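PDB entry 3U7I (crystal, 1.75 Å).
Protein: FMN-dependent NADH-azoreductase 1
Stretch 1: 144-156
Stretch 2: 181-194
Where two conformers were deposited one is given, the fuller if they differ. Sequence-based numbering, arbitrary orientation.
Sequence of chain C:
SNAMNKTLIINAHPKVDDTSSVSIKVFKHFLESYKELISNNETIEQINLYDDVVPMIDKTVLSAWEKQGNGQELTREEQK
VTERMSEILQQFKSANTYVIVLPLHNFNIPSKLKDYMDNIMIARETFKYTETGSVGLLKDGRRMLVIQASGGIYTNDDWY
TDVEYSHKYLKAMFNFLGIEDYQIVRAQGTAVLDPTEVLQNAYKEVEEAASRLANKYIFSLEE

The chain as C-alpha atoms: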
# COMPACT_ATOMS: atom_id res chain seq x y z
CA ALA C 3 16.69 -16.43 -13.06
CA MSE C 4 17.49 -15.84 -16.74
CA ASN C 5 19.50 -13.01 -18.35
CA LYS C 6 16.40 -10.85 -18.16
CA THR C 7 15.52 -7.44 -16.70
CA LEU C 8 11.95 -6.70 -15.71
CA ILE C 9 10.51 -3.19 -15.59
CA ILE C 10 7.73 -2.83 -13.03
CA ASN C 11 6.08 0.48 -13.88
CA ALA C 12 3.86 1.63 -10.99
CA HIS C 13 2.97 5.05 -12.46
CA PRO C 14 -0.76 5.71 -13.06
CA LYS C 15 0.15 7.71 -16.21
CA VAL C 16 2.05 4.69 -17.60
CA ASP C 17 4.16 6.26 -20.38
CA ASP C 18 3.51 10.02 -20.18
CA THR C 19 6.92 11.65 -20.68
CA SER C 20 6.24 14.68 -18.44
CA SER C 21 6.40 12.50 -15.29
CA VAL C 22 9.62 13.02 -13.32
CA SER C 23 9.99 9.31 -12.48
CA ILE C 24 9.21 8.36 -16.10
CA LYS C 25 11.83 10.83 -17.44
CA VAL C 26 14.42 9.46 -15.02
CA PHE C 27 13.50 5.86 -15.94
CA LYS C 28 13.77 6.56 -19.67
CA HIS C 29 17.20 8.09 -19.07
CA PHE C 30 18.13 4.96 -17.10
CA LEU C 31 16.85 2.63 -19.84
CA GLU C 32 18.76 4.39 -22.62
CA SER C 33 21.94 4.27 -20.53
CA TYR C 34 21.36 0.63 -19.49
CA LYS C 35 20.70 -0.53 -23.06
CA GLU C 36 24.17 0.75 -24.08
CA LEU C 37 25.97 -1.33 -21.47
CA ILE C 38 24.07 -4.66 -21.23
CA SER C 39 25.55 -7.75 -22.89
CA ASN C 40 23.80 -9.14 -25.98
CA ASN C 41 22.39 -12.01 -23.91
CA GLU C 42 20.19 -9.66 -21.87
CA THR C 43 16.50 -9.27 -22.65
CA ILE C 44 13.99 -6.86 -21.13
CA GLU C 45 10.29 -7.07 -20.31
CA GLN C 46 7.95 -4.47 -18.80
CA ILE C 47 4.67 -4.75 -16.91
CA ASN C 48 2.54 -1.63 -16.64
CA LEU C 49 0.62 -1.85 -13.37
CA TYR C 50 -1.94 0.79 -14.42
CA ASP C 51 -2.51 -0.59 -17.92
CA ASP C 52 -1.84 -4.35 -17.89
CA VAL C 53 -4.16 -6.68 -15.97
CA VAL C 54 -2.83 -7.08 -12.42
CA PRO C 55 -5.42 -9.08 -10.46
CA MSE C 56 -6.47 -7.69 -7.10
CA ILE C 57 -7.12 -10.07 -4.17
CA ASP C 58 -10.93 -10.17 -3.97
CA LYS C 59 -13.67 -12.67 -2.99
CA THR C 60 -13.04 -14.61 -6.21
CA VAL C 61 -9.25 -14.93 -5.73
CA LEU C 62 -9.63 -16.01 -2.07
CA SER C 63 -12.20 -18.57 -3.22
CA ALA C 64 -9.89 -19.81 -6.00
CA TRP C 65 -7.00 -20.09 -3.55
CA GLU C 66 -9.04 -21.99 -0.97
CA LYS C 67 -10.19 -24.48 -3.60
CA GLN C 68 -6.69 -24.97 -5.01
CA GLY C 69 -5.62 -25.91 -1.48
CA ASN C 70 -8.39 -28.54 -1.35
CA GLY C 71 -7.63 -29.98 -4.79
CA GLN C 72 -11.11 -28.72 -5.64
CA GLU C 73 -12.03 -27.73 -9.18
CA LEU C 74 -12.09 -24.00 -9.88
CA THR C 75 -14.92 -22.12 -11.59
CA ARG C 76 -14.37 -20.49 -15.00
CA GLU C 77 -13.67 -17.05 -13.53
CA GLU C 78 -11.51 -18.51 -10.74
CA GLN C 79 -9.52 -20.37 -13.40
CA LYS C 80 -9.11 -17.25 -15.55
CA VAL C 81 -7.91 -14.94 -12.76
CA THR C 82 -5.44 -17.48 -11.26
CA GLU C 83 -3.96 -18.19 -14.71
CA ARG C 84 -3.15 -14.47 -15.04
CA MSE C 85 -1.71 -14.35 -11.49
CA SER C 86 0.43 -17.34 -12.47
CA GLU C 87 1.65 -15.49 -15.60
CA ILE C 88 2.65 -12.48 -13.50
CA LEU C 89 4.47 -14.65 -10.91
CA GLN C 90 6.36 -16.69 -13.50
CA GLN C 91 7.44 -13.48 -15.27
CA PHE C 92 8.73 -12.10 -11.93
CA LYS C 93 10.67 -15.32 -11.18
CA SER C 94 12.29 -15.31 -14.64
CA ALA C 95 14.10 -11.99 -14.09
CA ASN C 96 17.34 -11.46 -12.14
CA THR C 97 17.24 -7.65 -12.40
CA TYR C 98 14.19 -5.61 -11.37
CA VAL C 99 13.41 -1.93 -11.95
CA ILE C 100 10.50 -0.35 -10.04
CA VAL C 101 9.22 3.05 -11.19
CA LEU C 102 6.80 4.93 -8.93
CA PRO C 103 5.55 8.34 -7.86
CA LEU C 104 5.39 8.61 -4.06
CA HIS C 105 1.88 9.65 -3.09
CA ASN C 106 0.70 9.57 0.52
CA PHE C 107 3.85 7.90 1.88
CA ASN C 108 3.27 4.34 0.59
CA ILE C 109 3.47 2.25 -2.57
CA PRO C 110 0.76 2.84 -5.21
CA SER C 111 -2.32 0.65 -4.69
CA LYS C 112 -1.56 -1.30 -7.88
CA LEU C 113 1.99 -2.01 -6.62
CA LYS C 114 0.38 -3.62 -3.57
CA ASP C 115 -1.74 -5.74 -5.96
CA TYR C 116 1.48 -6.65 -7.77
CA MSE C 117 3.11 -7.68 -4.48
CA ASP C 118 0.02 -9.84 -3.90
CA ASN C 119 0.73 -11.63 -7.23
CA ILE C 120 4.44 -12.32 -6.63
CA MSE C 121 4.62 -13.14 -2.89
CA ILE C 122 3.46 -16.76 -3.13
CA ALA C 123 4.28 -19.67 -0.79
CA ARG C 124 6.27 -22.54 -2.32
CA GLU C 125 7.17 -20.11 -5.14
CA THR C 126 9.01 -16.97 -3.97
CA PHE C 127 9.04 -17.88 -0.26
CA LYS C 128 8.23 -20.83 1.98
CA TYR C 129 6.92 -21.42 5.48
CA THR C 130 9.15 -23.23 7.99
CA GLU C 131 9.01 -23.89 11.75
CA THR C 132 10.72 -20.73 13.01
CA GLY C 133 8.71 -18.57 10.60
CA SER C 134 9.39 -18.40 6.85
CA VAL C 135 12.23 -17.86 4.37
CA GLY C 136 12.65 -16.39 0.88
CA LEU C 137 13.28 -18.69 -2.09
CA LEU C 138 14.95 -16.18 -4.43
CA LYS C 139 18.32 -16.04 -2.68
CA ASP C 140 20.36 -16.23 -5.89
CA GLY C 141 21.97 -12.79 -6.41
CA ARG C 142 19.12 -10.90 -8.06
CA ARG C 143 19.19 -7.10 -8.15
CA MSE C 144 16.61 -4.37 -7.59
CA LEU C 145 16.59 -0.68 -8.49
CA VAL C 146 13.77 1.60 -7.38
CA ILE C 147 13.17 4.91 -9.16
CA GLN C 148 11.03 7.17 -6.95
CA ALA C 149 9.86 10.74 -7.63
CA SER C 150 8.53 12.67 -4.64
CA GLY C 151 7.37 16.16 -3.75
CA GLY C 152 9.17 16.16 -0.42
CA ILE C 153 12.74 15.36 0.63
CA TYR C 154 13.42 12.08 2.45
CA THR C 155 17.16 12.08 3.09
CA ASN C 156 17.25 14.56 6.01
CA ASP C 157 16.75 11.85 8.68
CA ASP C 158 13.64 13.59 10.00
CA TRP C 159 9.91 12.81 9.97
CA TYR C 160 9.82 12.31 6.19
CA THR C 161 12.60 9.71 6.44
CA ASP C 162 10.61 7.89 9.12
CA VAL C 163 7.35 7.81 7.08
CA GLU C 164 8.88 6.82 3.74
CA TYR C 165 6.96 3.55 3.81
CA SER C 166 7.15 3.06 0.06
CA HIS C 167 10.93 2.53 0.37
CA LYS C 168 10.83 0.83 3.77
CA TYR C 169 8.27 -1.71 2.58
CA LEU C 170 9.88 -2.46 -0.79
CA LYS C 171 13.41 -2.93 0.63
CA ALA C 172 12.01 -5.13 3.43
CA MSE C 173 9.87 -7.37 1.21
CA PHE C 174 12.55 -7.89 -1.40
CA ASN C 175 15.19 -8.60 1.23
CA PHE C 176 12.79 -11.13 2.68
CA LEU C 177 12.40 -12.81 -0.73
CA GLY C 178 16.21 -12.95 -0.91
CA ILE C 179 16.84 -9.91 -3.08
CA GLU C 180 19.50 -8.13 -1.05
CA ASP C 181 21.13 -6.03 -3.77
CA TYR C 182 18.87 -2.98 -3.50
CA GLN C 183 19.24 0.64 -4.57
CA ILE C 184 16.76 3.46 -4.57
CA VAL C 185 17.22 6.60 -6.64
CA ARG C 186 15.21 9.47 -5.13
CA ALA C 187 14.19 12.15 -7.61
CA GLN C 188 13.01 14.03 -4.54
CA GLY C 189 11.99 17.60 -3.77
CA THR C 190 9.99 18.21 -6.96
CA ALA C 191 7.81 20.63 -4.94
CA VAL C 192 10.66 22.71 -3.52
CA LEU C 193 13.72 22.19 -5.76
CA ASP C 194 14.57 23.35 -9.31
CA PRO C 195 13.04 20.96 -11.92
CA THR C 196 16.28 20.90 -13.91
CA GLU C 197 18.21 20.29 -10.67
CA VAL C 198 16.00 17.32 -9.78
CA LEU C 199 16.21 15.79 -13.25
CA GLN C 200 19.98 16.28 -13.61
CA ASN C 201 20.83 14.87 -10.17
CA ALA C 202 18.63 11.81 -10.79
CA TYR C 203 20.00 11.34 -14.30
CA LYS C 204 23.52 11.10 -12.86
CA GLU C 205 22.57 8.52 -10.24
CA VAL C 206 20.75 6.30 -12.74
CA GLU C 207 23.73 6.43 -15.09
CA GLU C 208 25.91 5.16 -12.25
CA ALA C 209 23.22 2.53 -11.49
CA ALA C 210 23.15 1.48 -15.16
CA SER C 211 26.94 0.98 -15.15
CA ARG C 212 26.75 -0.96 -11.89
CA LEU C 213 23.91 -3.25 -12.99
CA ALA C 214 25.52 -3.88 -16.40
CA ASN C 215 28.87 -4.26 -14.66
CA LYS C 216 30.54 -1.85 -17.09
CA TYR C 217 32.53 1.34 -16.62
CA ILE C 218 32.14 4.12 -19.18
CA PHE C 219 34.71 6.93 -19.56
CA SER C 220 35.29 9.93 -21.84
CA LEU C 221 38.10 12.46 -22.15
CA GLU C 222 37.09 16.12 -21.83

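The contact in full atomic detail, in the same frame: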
# COMPACT_ATOMS: atom_id res chain seq x y z
N MSE C 144 17.78 -5.24 -7.52
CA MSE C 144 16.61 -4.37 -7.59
C MSE C 144 17.02 -2.90 -7.56
O MSE C 144 17.85 -2.49 -6.75
CB MSE C 144 15.63 -4.68 -6.45
CG MSE C 144 14.60 -3.57 -6.17
SE MSE C 144 13.11 -3.40 -7.46
CE MSE C 144 12.23 -5.13 -7.15
N LEU C 145 16.42 -2.13 -8.46
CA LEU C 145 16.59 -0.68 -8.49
C LEU C 145 15.21 -0.05 -8.42
O LEU C 145 14.32 -0.40 -9.18
CB LEU C 145 17.30 -0.23 -9.77
CG LEU C 145 17.44 1.28 -9.96
CD1 LEU C 145 18.47 1.87 -8.99
CD2 LEU C 145 17.80 1.60 -11.41
N VAL C 146 15.03 0.88 -7.49
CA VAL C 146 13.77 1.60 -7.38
C VAL C 146 13.97 3.05 -7.82
O VAL C 146 14.91 3.71 -7.36
CB VAL C 146 13.23 1.56 -5.93
CG1 VAL C 146 11.97 2.41 -5.81
CG2 VAL C 146 12.97 0.13 -5.50
N ILE C 147 13.13 3.52 -8.72
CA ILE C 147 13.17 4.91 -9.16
C ILE C 147 11.94 5.63 -8.62
O ILE C 147 10.82 5.42 -9.09
CB ILE C 147 13.22 5.03 -10.71
CG1 ILE C 147 14.55 4.48 -11.25
CG2 ILE C 147 13.02 6.47 -11.15
CD1 ILE C 147 14.61 4.36 -12.76
N GLN C 148 12.15 6.50 -7.64
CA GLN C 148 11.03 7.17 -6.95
C GLN C 148 11.07 8.69 -7.06
O GLN C 148 12.06 9.32 -6.66
CB GLN C 148 11.01 6.76 -5.47
CG GLN C 148 9.96 7.47 -4.60
CD GLN C 148 10.00 7.02 -3.15
OE1 GLN C 148 9.33 6.05 -2.77
NE2 GLN C 148 10.80 7.70 -2.33
N ALA C 149 10.00 9.28 -7.58
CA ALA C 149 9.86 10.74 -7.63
C ALA C 149 8.94 11.16 -6.51
O ALA C 149 7.89 10.54 -6.30
CB ALA C 149 9.27 11.18 -8.97
N SER C 150 9.32 12.22 -5.78
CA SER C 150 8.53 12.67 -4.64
C SER C 150 8.55 14.18 -4.53
O SER C 150 9.53 14.83 -4.89
CB SER C 150 9.04 12.04 -3.33
OG SER C 150 10.39 12.39 -3.05
N GLY C 151 7.46 14.74 -4.01
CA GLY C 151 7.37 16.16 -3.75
C GLY C 151 8.30 16.59 -2.64
O GLY C 151 8.99 17.60 -2.76
N GLY C 152 8.35 15.82 -1.56
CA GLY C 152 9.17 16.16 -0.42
C GLY C 152 10.57 15.57 -0.47
O GLY C 152 10.91 14.85 -1.42
N ILE C 153 11.38 15.88 0.53
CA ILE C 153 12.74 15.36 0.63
C ILE C 153 12.84 14.37 1.79
O ILE C 153 12.35 14.64 2.90
CB ILE C 153 13.77 16.50 0.77
CG1 ILE C 153 13.94 17.20 -0.58
CG2 ILE C 153 15.10 15.99 1.28
CD1 ILE C 153 14.72 18.49 -0.51
N TYR C 154 13.47 13.22 1.54
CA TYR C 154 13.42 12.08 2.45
C TYR C 154 14.77 11.68 3.04
O TYR C 154 14.87 10.73 3.82
CB TYR C 154 12.75 10.88 1.75
CG TYR C 154 11.28 11.14 1.55
CD1 TYR C 154 10.34 10.75 2.51
CD2 TYR C 154 10.83 11.84 0.44
CE1 TYR C 154 8.99 11.03 2.35
CE2 TYR C 154 9.48 12.12 0.27
CZ TYR C 154 8.57 11.71 1.22
OH TYR C 154 7.23 11.99 1.05
N THR C 155 15.81 12.43 2.69
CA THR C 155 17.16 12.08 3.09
C THR C 155 17.72 12.99 4.19
O THR C 155 18.94 13.06 4.38
CB THR C 155 18.08 12.09 1.87
OG1 THR C 155 17.80 13.25 1.07
CG2 THR C 155 17.85 10.84 1.03
N ASN C 156 16.84 13.67 4.92
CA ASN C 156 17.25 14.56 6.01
C ASN C 156 17.18 13.91 7.40
O ASN C 156 17.37 14.59 8.42
CB ASN C 156 16.41 15.85 6.02
CG ASN C 156 16.50 16.62 4.72
OD1 ASN C 156 17.56 16.71 4.10
ND2 ASN C 156 15.38 17.20 4.30
N ASP C 181 20.50 -7.10 -3.00
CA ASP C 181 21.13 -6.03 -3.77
C ASP C 181 20.07 -5.00 -4.17
O ASP C 181 19.37 -5.16 -5.17
CB ASP C 181 21.83 -6.60 -5.01
CG ASP C 181 22.72 -5.58 -5.72
OD1 ASP C 181 22.45 -4.36 -5.63
OD2 ASP C 181 23.68 -6.00 -6.39
N TYR C 182 19.94 -3.96 -3.36
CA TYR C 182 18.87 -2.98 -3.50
C TYR C 182 19.43 -1.56 -3.56
O TYR C 182 20.31 -1.19 -2.78
CB TYR C 182 17.91 -3.11 -2.31
CG TYR C 182 16.79 -2.10 -2.25
CD1 TYR C 182 15.50 -2.46 -2.60
CD2 TYR C 182 17.01 -0.80 -1.81
CE1 TYR C 182 14.46 -1.55 -2.54
CE2 TYR C 182 15.97 0.11 -1.74
CZ TYR C 182 14.69 -0.28 -2.11
OH TYR C 182 13.63 0.61 -2.05
N GLN C 183 18.94 -0.78 -4.51
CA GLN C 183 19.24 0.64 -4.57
C GLN C 183 17.97 1.40 -4.87
O GLN C 183 17.14 0.96 -5.67
CB GLN C 183 20.27 0.95 -5.66
CG GLN C 183 20.40 2.46 -5.91
CD GLN C 183 21.55 2.80 -6.83
OE1 GLN C 183 22.05 1.95 -7.57
NE2 GLN C 183 21.98 4.06 -6.78
N ILE C 184 17.80 2.53 -4.20
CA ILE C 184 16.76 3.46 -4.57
C ILE C 184 17.35 4.80 -5.02
O ILE C 184 18.22 5.39 -4.36
CB ILE C 184 15.72 3.67 -3.44
CG1 ILE C 184 14.67 4.69 -3.88
CG2 ILE C 184 16.40 4.07 -2.13
CD1 ILE C 184 13.42 4.72 -3.03
N VAL C 185 16.90 5.26 -6.19
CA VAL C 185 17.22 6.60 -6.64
C VAL C 185 16.02 7.51 -6.34
O VAL C 185 14.90 7.26 -6.79
CB VAL C 185 17.57 6.61 -8.14
CG1 VAL C 185 17.76 8.05 -8.63
CG2 VAL C 185 18.83 5.76 -8.40
N ARG C 186 16.26 8.54 -5.54
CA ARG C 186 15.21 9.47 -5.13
C ARG C 186 15.26 10.77 -5.92
O ARG C 186 16.07 11.65 -5.64
CB ARG C 186 15.31 9.77 -3.63
CG ARG C 186 15.09 8.57 -2.72
CD ARG C 186 15.06 9.00 -1.26
NE ARG C 186 14.85 7.85 -0.37
CZ ARG C 186 15.79 6.98 -0.05
NH1 ARG C 186 17.02 7.11 -0.53
NH2 ARG C 186 15.51 5.97 0.76
N ALA C 187 14.38 10.88 -6.91
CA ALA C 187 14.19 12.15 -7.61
C ALA C 187 13.27 12.98 -6.73
O ALA C 187 12.11 13.22 -7.07
CB ALA C 187 13.58 11.92 -8.97
N GLN C 188 13.80 13.42 -5.59
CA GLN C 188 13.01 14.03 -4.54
C GLN C 188 13.02 15.55 -4.58
O GLN C 188 13.87 16.16 -5.24
CB GLN C 188 13.53 13.56 -3.18
CG GLN C 188 15.02 13.82 -3.00
CD GLN C 188 15.54 13.32 -1.66
OE1 GLN C 188 14.81 12.69 -0.90
NE2 GLN C 188 16.81 13.60 -1.37
N GLY C 189 12.08 16.16 -3.87
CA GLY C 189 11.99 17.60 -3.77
C GLY C 189 11.46 18.28 -5.02
O GLY C 189 11.84 19.40 -5.32
N THR C 190 10.57 17.61 -5.75
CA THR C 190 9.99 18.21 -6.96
C THR C 190 9.05 19.40 -6.63
O THR C 190 8.66 20.17 -7.52
CB THR C 190 9.25 17.17 -7.85
OG1 THR C 190 8.05 16.72 -7.19
CG2 THR C 190 10.16 15.98 -8.17
N ALA C 191 8.70 19.54 -5.35
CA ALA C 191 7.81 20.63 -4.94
C ALA C 191 8.57 21.83 -4.42
O ALA C 191 8.01 22.93 -4.32
CB ALA C 191 6.82 20.14 -3.90
N VAL C 192 9.85 21.64 -4.10
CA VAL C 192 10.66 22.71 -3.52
C VAL C 192 12.00 22.96 -4.21
O VAL C 192 12.62 23.99 -3.97
CB VAL C 192 10.95 22.48 -2.01
CG1 VAL C 192 9.67 22.65 -1.20
CG2 VAL C 192 11.60 21.13 -1.77
N LEU C 193 12.44 22.03 -5.06
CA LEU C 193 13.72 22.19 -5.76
C LEU C 193 13.53 22.51 -7.25
O LEU C 193 12.44 22.34 -7.81
CB LEU C 193 14.60 20.94 -5.58
CG LEU C 193 15.01 20.53 -4.16
CD1 LEU C 193 15.73 19.18 -4.17
CD2 LEU C 193 15.87 21.60 -3.50
N ASP C 194 14.59 23.01 -7.89
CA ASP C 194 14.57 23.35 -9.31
C ASP C 194 14.39 22.10 -10.18
O ASP C 194 15.16 21.15 -10.04
CB ASP C 194 15.85 24.09 -9.69
CG ASP C 194 15.99 24.30 -11.19
OD1 ASP C 194 15.03 24.79 -11.82
OD2 ASP C 194 17.06 23.97 -11.72
O HOH W 1 20.51 -2.74 -7.16

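The most distinctive feature of this contact lies next to the paired strands, where the side chain of Gln 188 reaches into the loop of the first stretch and engages it with both ends of its amide. Tyr 154 N donates to Gln 188 OE1 (2.8 Å), and Gln 188 NE2 donates to Thr 155 OG1 (2.7 Å). With chi1 p and chi2 t, the extended glutamine gives the loop at Tyr 154 a carbonyl to donate to, in place of a backbone partner, and no other residue of the second stretch is covered more extensively by the first.

The two strands run parallel, their axes inclined by 15°. Alternate residues of the first strand supply both N and O to the ladder: Val 146 N bonds Gln 183 O (2.8 Å) and Val 146 O accepts from Val 185 N (2.8 Å), while Gln 148 N and Gln 148 O pair likewise with Val 185 O (3.0 Å) and Ala 187 N (2.8 Å).

Side chains alternate between faces. On one, Val 146 CG2 lies 3.7 Å from Tyr 182 CE1 and Val 146 CG1 lies 3.9 Å from Ile 184 CD1, so that each branch of the valine meets a different neighbour. Met 144, a selenomethionine, also packs here, its CG 3.8 Å from Tyr 182 CD1. On the other face, Leu 145 CD1 meets Val 185 CG2 at 4.0 Å, and Ala 149 pairs with Ala 187.

The turns then interlock through main-chain bonds. Thr 190 N donates to Ser 150 O (3.1 Å), Ala 191 N to Gly 151 O (3.2 Å) and Gly 189 N to Gly 152 O (3.0 Å). Gly 189 suits its place doubly: its phi is positive, and a CB would clash with Leu 193 CD1. Ile 153 CD1 lies 3.9 Å from Leu 193 CD1. The area buried between the stretches, both sides summed, is 1038 Å².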